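Local coordinates for protein acetyl xylan esterase (PDB 6AGQ) that probably removes acetyl groups from acetylated xylan, as a cold-active esterase of the alpha/beta-hydrolase type from a psychrophilic soil bacterium, at residues G255-S260 and A284-A290; L203-P209 and A264-A269; D25-D29 and S251-G255. One frame throughout, in Å; residues are numbered along the deposited sequence.

All three contacts are largely buried, but they grade from sheet to helical periphery. Contact 2, nearest the centre of the chain, is a parallel strand pair whose four direct hydrogen bonds all join backbone atoms. Contact 1 sets helix 255-259, which precedes strand 265-271, against helix 279-286, which follows it; small alanines allow a close approach there, with one weak hydrogen bond. It meets contact 2 where Leu289 packs on Thr266 and Tyr286 on Met268. Contact 3 relies on large aromatic rings and an indole-to-carbonyl bond joining helix 24-36 to the turn before helix 255-259. It shares Gly255 with contact 1, whose Met258 packs CE against Trp28 and Tyr252.

Contact 1: G255-S260 and A284-A290; sequences GMNMAS and AAYNHLA
At the apolar centre is Ala259, whose CA-to-CB bond points toward 284-290. Its CB lies 4.1 Å from Ala285 CB, 3.7 Å from Leu289 CD2 and only 3.2 Å from Ala285 O, an approach that suits a methyl side chain. One turn earlier, Met256 CA meets Ala285 CB at 3.8 Å; these two residues form the closest CA pair, 3.9 Å apart, followed by Ala259 with Leu289 at 4.6 Å. The long unbranched chain of Met256 (rotamers t, t and p) brings SD to 4.0 Å from Ala284 CB and CG to 3.7 Å from His288 ND1.

Residues 255-259 are helical, with Ala259 N bonded to Gly255 O at 2.8 Å. In the other segment, helix gives way to a type I turn from Tyr286 to Leu289. His288 N binds Ala285 O at 2.9 Å, while the imidazole (chi1 near -82°) turns back so that ND1 of His288 donates to Ala284 O at 2.9 Å.

Toward the polar edge the backbones meet through CA-H...O contacts, Leu289 CA to Ala259 O at 3.2 Å and Ser260 CA to His288 O at 3.4 Å. Ala290 N adds a weak hydrogen bond to Ala259 O at 3.5 Å. Helix 255-259 thus packs on the end of helix 279-286 and the turn after it, within the helical layer on one face of the alpha/beta-hydrolase sheet: Tyr286 and Leu289 rest on the intervening strand 265-271, Ala285 on helix 186-197, and Met258 on helices 186-197 and 24-36.

Contact 2: L203-P209 and A264-A269; sequences LALPVFP and ARTLMA
Two adjacent parallel strands of the central alpha/beta-hydrolase sheet pair here, their axes 4.8 Å apart and inclined by 14°. The register runs Leu203-Arg265, Ala204-Thr266, Leu205-Leu267, Pro206-Met268 and Val207-Ala269, with CA atoms 4.7 to 5.1 Å apart.

Leu203 shares a sheet face with Arg265 and packs on helix 309-320, which also receives Leu205 and Leu267; branched aliphatic chains suit that helix-covered surface. Ala204, on the other face with Thr266, bonds through both backbone groups: its N to Arg265 O and its O to Leu267 N, each 3.0 Å. Leu205 CD2 meets Leu267 CD2 at 4.4 Å, and its psi of 62° locally distorts the strand. Pro206 has no N-H to offer Leu267 O, which instead accepts a water hydrogen bond at 2.7 Å; Pro206 CD is 3.5 Å from that oxygen. Pro206 CG also touches Met268 CE at 4.0 Å, while Pro206 O accepts Ala269 N at 3.2 Å. Val207 CG1 packs on Ala269 CB at 4.0 Å.

Phe208 leaves the strand with positive phi (29/68), its side chain touching the probable nucleophile elbow that contains Ser185, yet Phe208 N still bonds Ala269 O at 2.9 Å. Pro209 continues into the loop, with its CG 4.1 Å from Met268 SD.

Contact 3: D25-D29 and S251-G255; sequences DLFWD and SYFDG
An aromatic cluster joins helix 24-36 to the type I turn Ser251-Asp254, which leads into helix 255-259. The nearest CA atoms, Phe27 and Tyr252, are 8.1 Å apart, so large rings must span the gap.

Ser251 opens the turn, its O accepting Asp254 N at 3.3 Å and also binding Asn257 ND2. Tyr252 (phi/psi -60/-21, chi1 m) points toward the helix. Its ring lies obliquely beside that of Phe27 (chi1 t), with centroids 4.8 Å apart and planes at 46°; Tyr252 CE1 touches Phe27 CB at 3.8 Å. The phenol suits this position because its ring packs while OH bonds Asp23, just before the helical segment. The Tyr252 carbonyl supplies the polar link: Trp28 NE1 donates to Tyr252 O at 2.9 Å, near the indole plane. Tryptophan with chi1 m thus satisfies a turn carbonyl from a buried position.

Phe253 (-115/6, chi1 m) sends its ring back to the same helix. Its CE1 meets Trp28 CZ2 at 3.6 Å and its CZ meets Phe27 CZ at 4.1 Å; the Phe253 ring and the six-membered ring of Trp28 stand at 85°, with centroids 5.5 Å apart. Tyr154 and Lys155 of helix 153-170 also touch Phe253.

Gly255 begins helix 255-259, and Asp254, extended at -79/122, is its N-cap: the carboxylate oxygen OD1 of Asp254 accepts a hydrogen bond from the backbone N of Met256.

Contact 1: G255-S260 and A284-A290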
loop_
_atom_site.group_PDB
_atom_site.type_symbol
_atom_site.label_atom_id
_atom_site.label_comp_id
_atom_site.label_asym_id
_atom_site.label_seq_id
_atom_site.Cartn_x
_atom_site.Cartn_y
_atom_site.Cartn_z
ATOM N N GLY A 255 31.998 5.651 -5.683
ATOM C CA GLY A 255 32.031 6.799 -6.598
ATOM C C GLY A 255 32.559 8.108 -6.006
ATOM O O GLY A 255 33.147 8.906 -6.712
ATOM N N MET A 256 32.345 8.331 -4.726
ATOM C CA MET A 256 32.949 9.468 -4.026
ATOM C C MET A 256 34.504 9.451 -4.063
ATOM O O MET A 256 35.161 10.464 -4.323
ATOM C CB MET A 256 32.447 9.425 -2.596
ATOM C CG MET A 256 32.998 10.475 -1.646
ATOM S SD MET A 256 32.079 10.282 -0.113
ATOM C CE MET A 256 32.960 8.970 0.740
ATOM N N ASN A 257 35.099 8.289 -3.834
ATOM C CA ASN A 257 36.538 8.135 -4.034
ATOM C C ASN A 257 36.980 8.210 -5.501
ATOM O O ASN A 257 38.082 8.720 -5.745
ATOM C CB ASN A 257 37.033 6.818 -3.403
ATOM C CG ASN A 257 36.803 6.781 -1.925
ATOM O OD1 ASN A 257 36.911 7.810 -1.234
ATOM N ND2 ASN A 257 36.483 5.601 -1.410
ATOM N N MET A 258 36.194 7.635 -6.462
ATOM C CA MET A 258 36.473 7.854 -7.894
ATOM C C MET A 258 36.427 9.332 -8.310
ATOM O O MET A 258 37.317 9.813 -9.054
ATOM C CB MET A 258 35.442 7.124 -8.799
ATOM C CG MET A 258 35.403 5.634 -8.621
ATOM S SD MET A 258 37.013 4.984 -8.972
ATOM C CE MET A 258 36.712 3.300 -8.410
ATOM N N ALA A 259 35.389 10.038 -7.849
ATOM C CA ALA A 259 35.207 11.512 -8.131
ATOM C C ALA A 259 36.436 12.349 -7.830
ATOM O O ALA A 259 36.752 13.289 -8.532
ATOM C CB ALA A 259 34.046 12.088 -7.333
ATOM N N SER A 260 37.148 11.948 -6.789
ATOM C CA SER A 260 38.373 12.638 -6.345
ATOM C C SER A 260 39.531 12.523 -7.383
ATOM O O SER A 260 40.488 13.264 -7.321
ATOM C CB SER A 260 38.762 12.021 -4.999
ATOM O OG SER A 260 40.128 12.082 -4.812
ATOM N N ALA A 284 27.767 14.193 -2.277
ATOM C CA ALA A 284 29.037 13.788 -1.740
ATOM C C ALA A 284 30.113 13.471 -2.775
ATOM O O ALA A 284 31.284 13.881 -2.601
ATOM C CB ALA A 284 28.835 12.581 -0.824
ATOM N N ALA A 285 29.773 12.691 -3.806
ATOM C CA ALA A 285 30.687 12.522 -4.964
ATOM C C ALA A 285 30.889 13.841 -5.783
ATOM O O ALA A 285 32.043 14.239 -6.010
ATOM C CB ALA A 285 30.226 11.364 -5.895
ATOM N N TYR A 286 29.799 14.508 -6.189
ATOM C CA TYR A 286 29.855 15.837 -6.897
ATOM C C TYR A 286 30.814 16.819 -6.203
ATOM O O TYR A 286 31.663 17.413 -6.828
ATOM C CB TYR A 286 28.439 16.472 -6.975
ATOM C CG TYR A 286 28.384 17.815 -7.695
ATOM C CD1 TYR A 286 28.509 17.858 -9.069
ATOM C CD2 TYR A 286 28.248 19.029 -7.007
ATOM C CE1 TYR A 286 28.494 19.025 -9.755
ATOM C CE2 TYR A 286 28.230 20.236 -7.699
ATOM C CZ TYR A 286 28.352 20.218 -9.091
ATOM O OH TYR A 286 28.346 21.346 -9.930
ATOM N N ASN A 287 30.759 16.898 -4.894
ATOM C CA ASN A 287 31.591 17.876 -4.154
ATOM C C ASN A 287 33.067 17.479 -4.011
ATOM O O ASN A 287 33.872 18.289 -3.537
ATOM C CB ASN A 287 30.967 18.171 -2.770
ATOM C CG ASN A 287 29.735 19.024 -2.873
ATOM O OD1 ASN A 287 29.640 19.842 -3.769
ATOM N ND2 ASN A 287 28.776 18.822 -1.987
ATOM N N HIS A 288 33.413 16.264 -4.433
ATOM C CA HIS A 288 34.787 15.784 -4.545
ATOM C C HIS A 288 35.374 15.737 -5.962
ATOM O O HIS A 288 36.523 15.457 -6.134
ATOM C CB HIS A 288 34.889 14.358 -3.915
ATOM C CG HIS A 288 35.045 14.378 -2.434
ATOM N ND1 HIS A 288 34.024 14.030 -1.574
ATOM C CD2 HIS A 288 36.091 14.750 -1.651
ATOM C CE1 HIS A 288 34.444 14.147 -0.329
ATOM N NE2 HIS A 288 35.691 14.585 -0.345
ATOM N N LEU A 289 34.598 16.020 -6.979
ATOM C CA LEU A 289 35.122 16.077 -8.356
ATOM C C LEU A 289 36.289 17.051 -8.391
ATOM O O LEU A 289 36.212 18.099 -7.780
ATOM C CB LEU A 289 34.033 16.523 -9.314
ATOM C CG LEU A 289 32.879 15.510 -9.514
ATOM C CD1 LEU A 289 31.787 16.157 -10.305
ATOM C CD2 LEU A 289 33.327 14.249 -10.244
ATOM N N ALA A 290 37.371 16.665 -9.042
ATOM C CA ALA A 290 38.557 17.491 -9.120
ATOM C C ALA A 290 38.448 18.507 -10.300
ATOM O O ALA A 290 38.976 19.623 -10.201
ATOM C CB ALA A 290 39.808 16.609 -9.250
#

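Contact 2: L203-P209 and A264-A269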
loop_
_atom_site.group_PDB
_atom_site.type_symbol
_atom_site.label_atom_id
_atom_site.label_comp_id
_atom_site.label_asym_id
_atom_site.label_seq_id
_atom_site.Cartn_x
_atom_site.Cartn_y
_atom_site.Cartn_z
ATOM N N LEU A 203 34.553 14.119 -21.082
ATOM C CA LEU A 203 33.331 14.471 -20.382
ATOM C C LEU A 203 32.793 13.286 -19.591
ATOM O O LEU A 203 32.917 12.160 -20.036
ATOM C CB LEU A 203 32.249 14.862 -21.378
ATOM C CG LEU A 203 32.048 16.259 -21.837
ATOM C CD1 LEU A 203 33.332 16.990 -22.056
ATOM C CD2 LEU A 203 31.186 16.270 -23.070
ATOM N N ALA A 204 32.122 13.564 -18.463
ATOM C CA ALA A 204 31.410 12.546 -17.666
ATOM C C ALA A 204 29.993 13.052 -17.408
ATOM O O ALA A 204 29.848 14.186 -16.962
ATOM C CB ALA A 204 32.123 12.285 -16.363
ATOM N N LEU A 205 28.961 12.250 -17.756
ATOM C CA LEU A 205 27.596 12.650 -17.585
ATOM C C LEU A 205 26.780 11.694 -16.650
ATOM O O LEU A 205 25.770 11.140 -17.087
ATOM C CB LEU A 205 26.924 12.771 -18.941
ATOM C CG LEU A 205 27.400 13.919 -19.850
ATOM C CD1 LEU A 205 28.517 13.470 -20.759
ATOM C CD2 LEU A 205 26.246 14.399 -20.719
ATOM N N PRO A 206 27.174 11.554 -15.372
ATOM C CA PRO A 206 26.366 10.770 -14.398
ATOM C C PRO A 206 24.922 11.281 -14.126
ATOM O O PRO A 206 24.733 12.431 -13.749
ATOM C CB PRO A 206 27.211 10.823 -13.151
ATOM C CG PRO A 206 27.937 12.105 -13.249
ATOM C CD PRO A 206 28.241 12.311 -14.692
ATOM N N VAL A 207 23.921 10.435 -14.301
ATOM C CA VAL A 207 22.568 10.759 -13.840
ATOM C C VAL A 207 22.285 9.962 -12.541
ATOM O O VAL A 207 22.406 8.728 -12.506
ATOM C CB VAL A 207 21.521 10.473 -14.959
ATOM C CG1 VAL A 207 20.100 10.640 -14.471
ATOM C CG2 VAL A 207 21.735 11.422 -16.129
ATOM N N PHE A 208 21.874 10.663 -11.492
ATOM C CA PHE A 208 21.622 10.050 -10.163
ATOM C C PHE A 208 22.440 8.815 -9.814
ATOM O O PHE A 208 21.886 7.711 -9.663
ATOM C CB PHE A 208 20.125 9.928 -9.789
ATOM C CG PHE A 208 19.213 9.381 -10.839
ATOM C CD1 PHE A 208 19.304 8.054 -11.280
ATOM C CD2 PHE A 208 18.134 10.149 -11.283
ATOM C CE1 PHE A 208 18.388 7.533 -12.198
ATOM C CE2 PHE A 208 17.203 9.640 -12.183
ATOM C CZ PHE A 208 17.329 8.332 -12.646
ATOM N N PRO A 209 23.784 9.014 -9.633
ATOM C CA PRO A 209 24.678 7.894 -9.605
ATOM C C PRO A 209 24.508 7.043 -8.330
ATOM O O PRO A 209 24.433 7.579 -7.213
ATOM C CB PRO A 209 26.056 8.519 -9.699
ATOM C CG PRO A 209 25.888 9.928 -9.247
ATOM C CD PRO A 209 24.505 10.297 -9.635
ATOM N N ALA A 264 38.159 15.111 -16.075
ATOM C CA ALA A 264 37.074 15.381 -16.981
ATOM C C ALA A 264 36.108 16.424 -16.432
ATOM O O ALA A 264 35.893 16.519 -15.244
ATOM C CB ALA A 264 36.313 14.049 -17.336
ATOM N N ARG A 265 35.550 17.208 -17.346
ATOM C CA ARG A 265 34.433 18.105 -17.096
ATOM C C ARG A 265 33.181 17.275 -16.905
ATOM O O ARG A 265 32.945 16.403 -17.715
ATOM C CB ARG A 265 34.263 19.082 -18.292
ATOM C CG ARG A 265 33.057 19.992 -18.169
ATOM C CD ARG A 265 32.881 20.948 -19.360
ATOM N NE ARG A 265 34.115 21.647 -19.659
ATOM C CZ ARG A 265 34.518 22.815 -19.143
ATOM N NH1 ARG A 265 33.767 23.538 -18.295
ATOM N NH2 ARG A 265 35.693 23.310 -19.558
ATOM N N THR A 266 32.388 17.559 -15.878
ATOM C CA THR A 266 31.279 16.683 -15.444
ATOM C C THR A 266 29.950 17.444 -15.360
ATOM O O THR A 266 29.929 18.590 -14.866
ATOM C CB THR A 266 31.564 16.127 -14.057
ATOM O OG1 THR A 266 32.822 15.463 -14.075
ATOM C CG2 THR A 266 30.512 15.105 -13.607
ATOM N N LEU A 267 28.877 16.820 -15.882
ATOM C CA LEU A 267 27.491 17.305 -15.779
ATOM C C LEU A 267 26.744 16.228 -15.060
ATOM O O LEU A 267 26.454 15.146 -15.655
ATOM C CB LEU A 267 26.823 17.506 -17.148
ATOM C CG LEU A 267 25.307 17.868 -17.128
ATOM C CD1 LEU A 267 25.094 19.253 -16.553
ATOM C CD2 LEU A 267 24.657 17.842 -18.484
ATOM N N MET A 268 26.394 16.514 -13.817
ATOM C CA MET A 268 25.590 15.655 -13.005
ATOM C C MET A 268 24.118 16.067 -12.812
ATOM O O MET A 268 23.855 17.172 -12.408
ATOM C CB MET A 268 26.260 15.483 -11.643
ATOM C CG MET A 268 25.593 14.351 -10.868
ATOM S SD MET A 268 26.230 13.978 -9.253
ATOM C CE MET A 268 27.962 13.569 -9.571
ATOM N N ALA A 269 23.187 15.141 -13.036
ATOM C CA ALA A 269 21.797 15.230 -12.590
ATOM C C ALA A 269 21.560 14.656 -11.187
ATOM O O ALA A 269 21.974 13.520 -10.868
ATOM C CB ALA A 269 20.884 14.457 -13.553
HETATM O O HOH W 1 24.210 14.041 -16.647
#

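Contact 3: D25-D29 and S251-G255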
loop_
_atom_site.group_PDB
_atom_site.type_symbol
_atom_site.label_atom_id
_atom_site.label_comp_id
_atom_site.label_asym_id
_atom_site.label_seq_id
_atom_site.Cartn_x
_atom_site.Cartn_y
_atom_site.Cartn_z
ATOM N N ASP A 25 45.101 3.333 -5.062
ATOM C CA ASP A 25 45.722 3.393 -6.408
ATOM C C ASP A 25 46.491 2.115 -6.759
ATOM O O ASP A 25 46.360 1.576 -7.889
ATOM C CB ASP A 25 46.561 4.648 -6.611
ATOM C CG ASP A 25 45.726 5.925 -6.475
ATOM O OD1 ASP A 25 44.578 5.952 -6.981
ATOM O OD2 ASP A 25 46.190 6.905 -5.839
ATOM N N LEU A 26 47.229 1.587 -5.791
ATOM C CA LEU A 26 47.884 0.281 -5.985
ATOM C C LEU A 26 46.888 -0.883 -6.345
ATOM O O LEU A 26 47.140 -1.641 -7.272
ATOM C CB LEU A 26 48.733 -0.088 -4.779
ATOM C CG LEU A 26 49.385 -1.480 -4.813
ATOM C CD1 LEU A 26 50.366 -1.528 -5.972
ATOM C CD2 LEU A 26 50.067 -1.800 -3.478
ATOM N N PHE A 27 45.802 -1.028 -5.610
ATOM C CA PHE A 27 44.788 -2.074 -5.929
ATOM C C PHE A 27 44.334 -1.956 -7.392
ATOM O O PHE A 27 44.289 -2.976 -8.101
ATOM C CB PHE A 27 43.596 -1.960 -4.999
ATOM C CG PHE A 27 42.438 -2.827 -5.383
ATOM C CD1 PHE A 27 42.375 -4.149 -4.954
ATOM C CD2 PHE A 27 41.395 -2.320 -6.142
ATOM C CE1 PHE A 27 41.287 -4.949 -5.307
ATOM C CE2 PHE A 27 40.314 -3.101 -6.508
ATOM C CZ PHE A 27 40.253 -4.417 -6.082
ATOM N N TRP A 28 44.031 -0.723 -7.836
ATOM C CA TRP A 28 43.573 -0.483 -9.178
ATOM C C TRP A 28 44.632 -0.648 -10.270
ATOM O O TRP A 28 44.320 -1.208 -11.363
ATOM C CB TRP A 28 42.779 0.828 -9.341
ATOM C CG TRP A 28 41.403 0.719 -8.748
ATOM C CD1 TRP A 28 40.917 1.384 -7.647
ATOM C CD2 TRP A 28 40.335 -0.108 -9.217
ATOM N NE1 TRP A 28 39.647 0.993 -7.402
ATOM C CE2 TRP A 28 39.256 0.080 -8.339
ATOM C CE3 TRP A 28 40.202 -1.016 -10.280
ATOM C CZ2 TRP A 28 38.033 -0.575 -8.497
ATOM C CZ3 TRP A 28 39.000 -1.695 -10.429
ATOM C CH2 TRP A 28 37.939 -1.491 -9.518
ATOM N N ASP A 29 45.850 -0.184 -10.084
ATOM C CA ASP A 29 46.765 -0.408 -11.217
ATOM C C ASP A 29 47.267 -1.865 -11.333
ATOM O O ASP A 29 47.636 -2.276 -12.427
ATOM C CB ASP A 29 47.836 0.665 -11.408
ATOM C CG ASP A 29 48.429 1.082 -10.161
ATOM O OD1 ASP A 29 48.437 0.204 -9.287
ATOM O OD2 ASP A 29 48.830 2.266 -10.033
ATOM N N SER A 251 34.750 0.538 -0.248
ATOM C CA SER A 251 35.455 1.812 -0.442
ATOM C C SER A 251 36.302 1.893 -1.756
ATOM O O SER A 251 36.397 2.936 -2.389
ATOM C CB SER A 251 36.342 2.098 0.814
ATOM O OG SER A 251 37.443 1.138 0.864
ATOM N N TYR A 252 36.886 0.777 -2.160
ATOM C CA TYR A 252 37.601 0.655 -3.453
ATOM C C TYR A 252 36.741 0.929 -4.674
ATOM O O TYR A 252 37.282 1.269 -5.726
ATOM C CB TYR A 252 38.240 -0.729 -3.594
ATOM C CG TYR A 252 39.364 -0.953 -2.604
ATOM C CD1 TYR A 252 40.672 -0.533 -2.891
ATOM C CD2 TYR A 252 39.126 -1.567 -1.378
ATOM C CE1 TYR A 252 41.701 -0.735 -1.974
ATOM C CE2 TYR A 252 40.152 -1.776 -0.467
ATOM C CZ TYR A 252 41.425 -1.361 -0.761
ATOM O OH TYR A 252 42.433 -1.545 0.178
ATOM N N PHE A 253 35.422 0.820 -4.518
ATOM C CA PHE A 253 34.478 0.954 -5.617
ATOM C C PHE A 253 33.564 2.166 -5.462
ATOM O O PHE A 253 32.637 2.388 -6.283
ATOM C CB PHE A 253 33.664 -0.338 -5.729
ATOM C CG PHE A 253 34.489 -1.510 -5.730
ATOM C CD1 PHE A 253 35.085 -1.936 -6.909
ATOM C CD2 PHE A 253 34.751 -2.193 -4.554
ATOM C CE1 PHE A 253 35.963 -2.999 -6.899
ATOM C CE2 PHE A 253 35.638 -3.233 -4.531
ATOM C CZ PHE A 253 36.196 -3.667 -5.713
ATOM N N ASP A 254 33.820 2.982 -4.441
ATOM C CA ASP A 254 32.904 4.051 -4.075
ATOM C C ASP A 254 33.083 5.260 -5.016
ATOM O O ASP A 254 34.162 5.836 -5.116
ATOM C CB ASP A 254 33.085 4.461 -2.621
ATOM C CG ASP A 254 31.898 5.263 -2.071
ATOM O OD1 ASP A 254 31.494 6.288 -2.688
ATOM O OD2 ASP A 254 31.377 4.866 -1.003
ATOM N N GLY A 255 31.998 5.651 -5.683
ATOM C CA GLY A 255 32.031 6.799 -6.598
ATOM C C GLY A 255 32.559 8.108 -6.006
ATOM O O GLY A 255 33.147 8.906 -6.712
#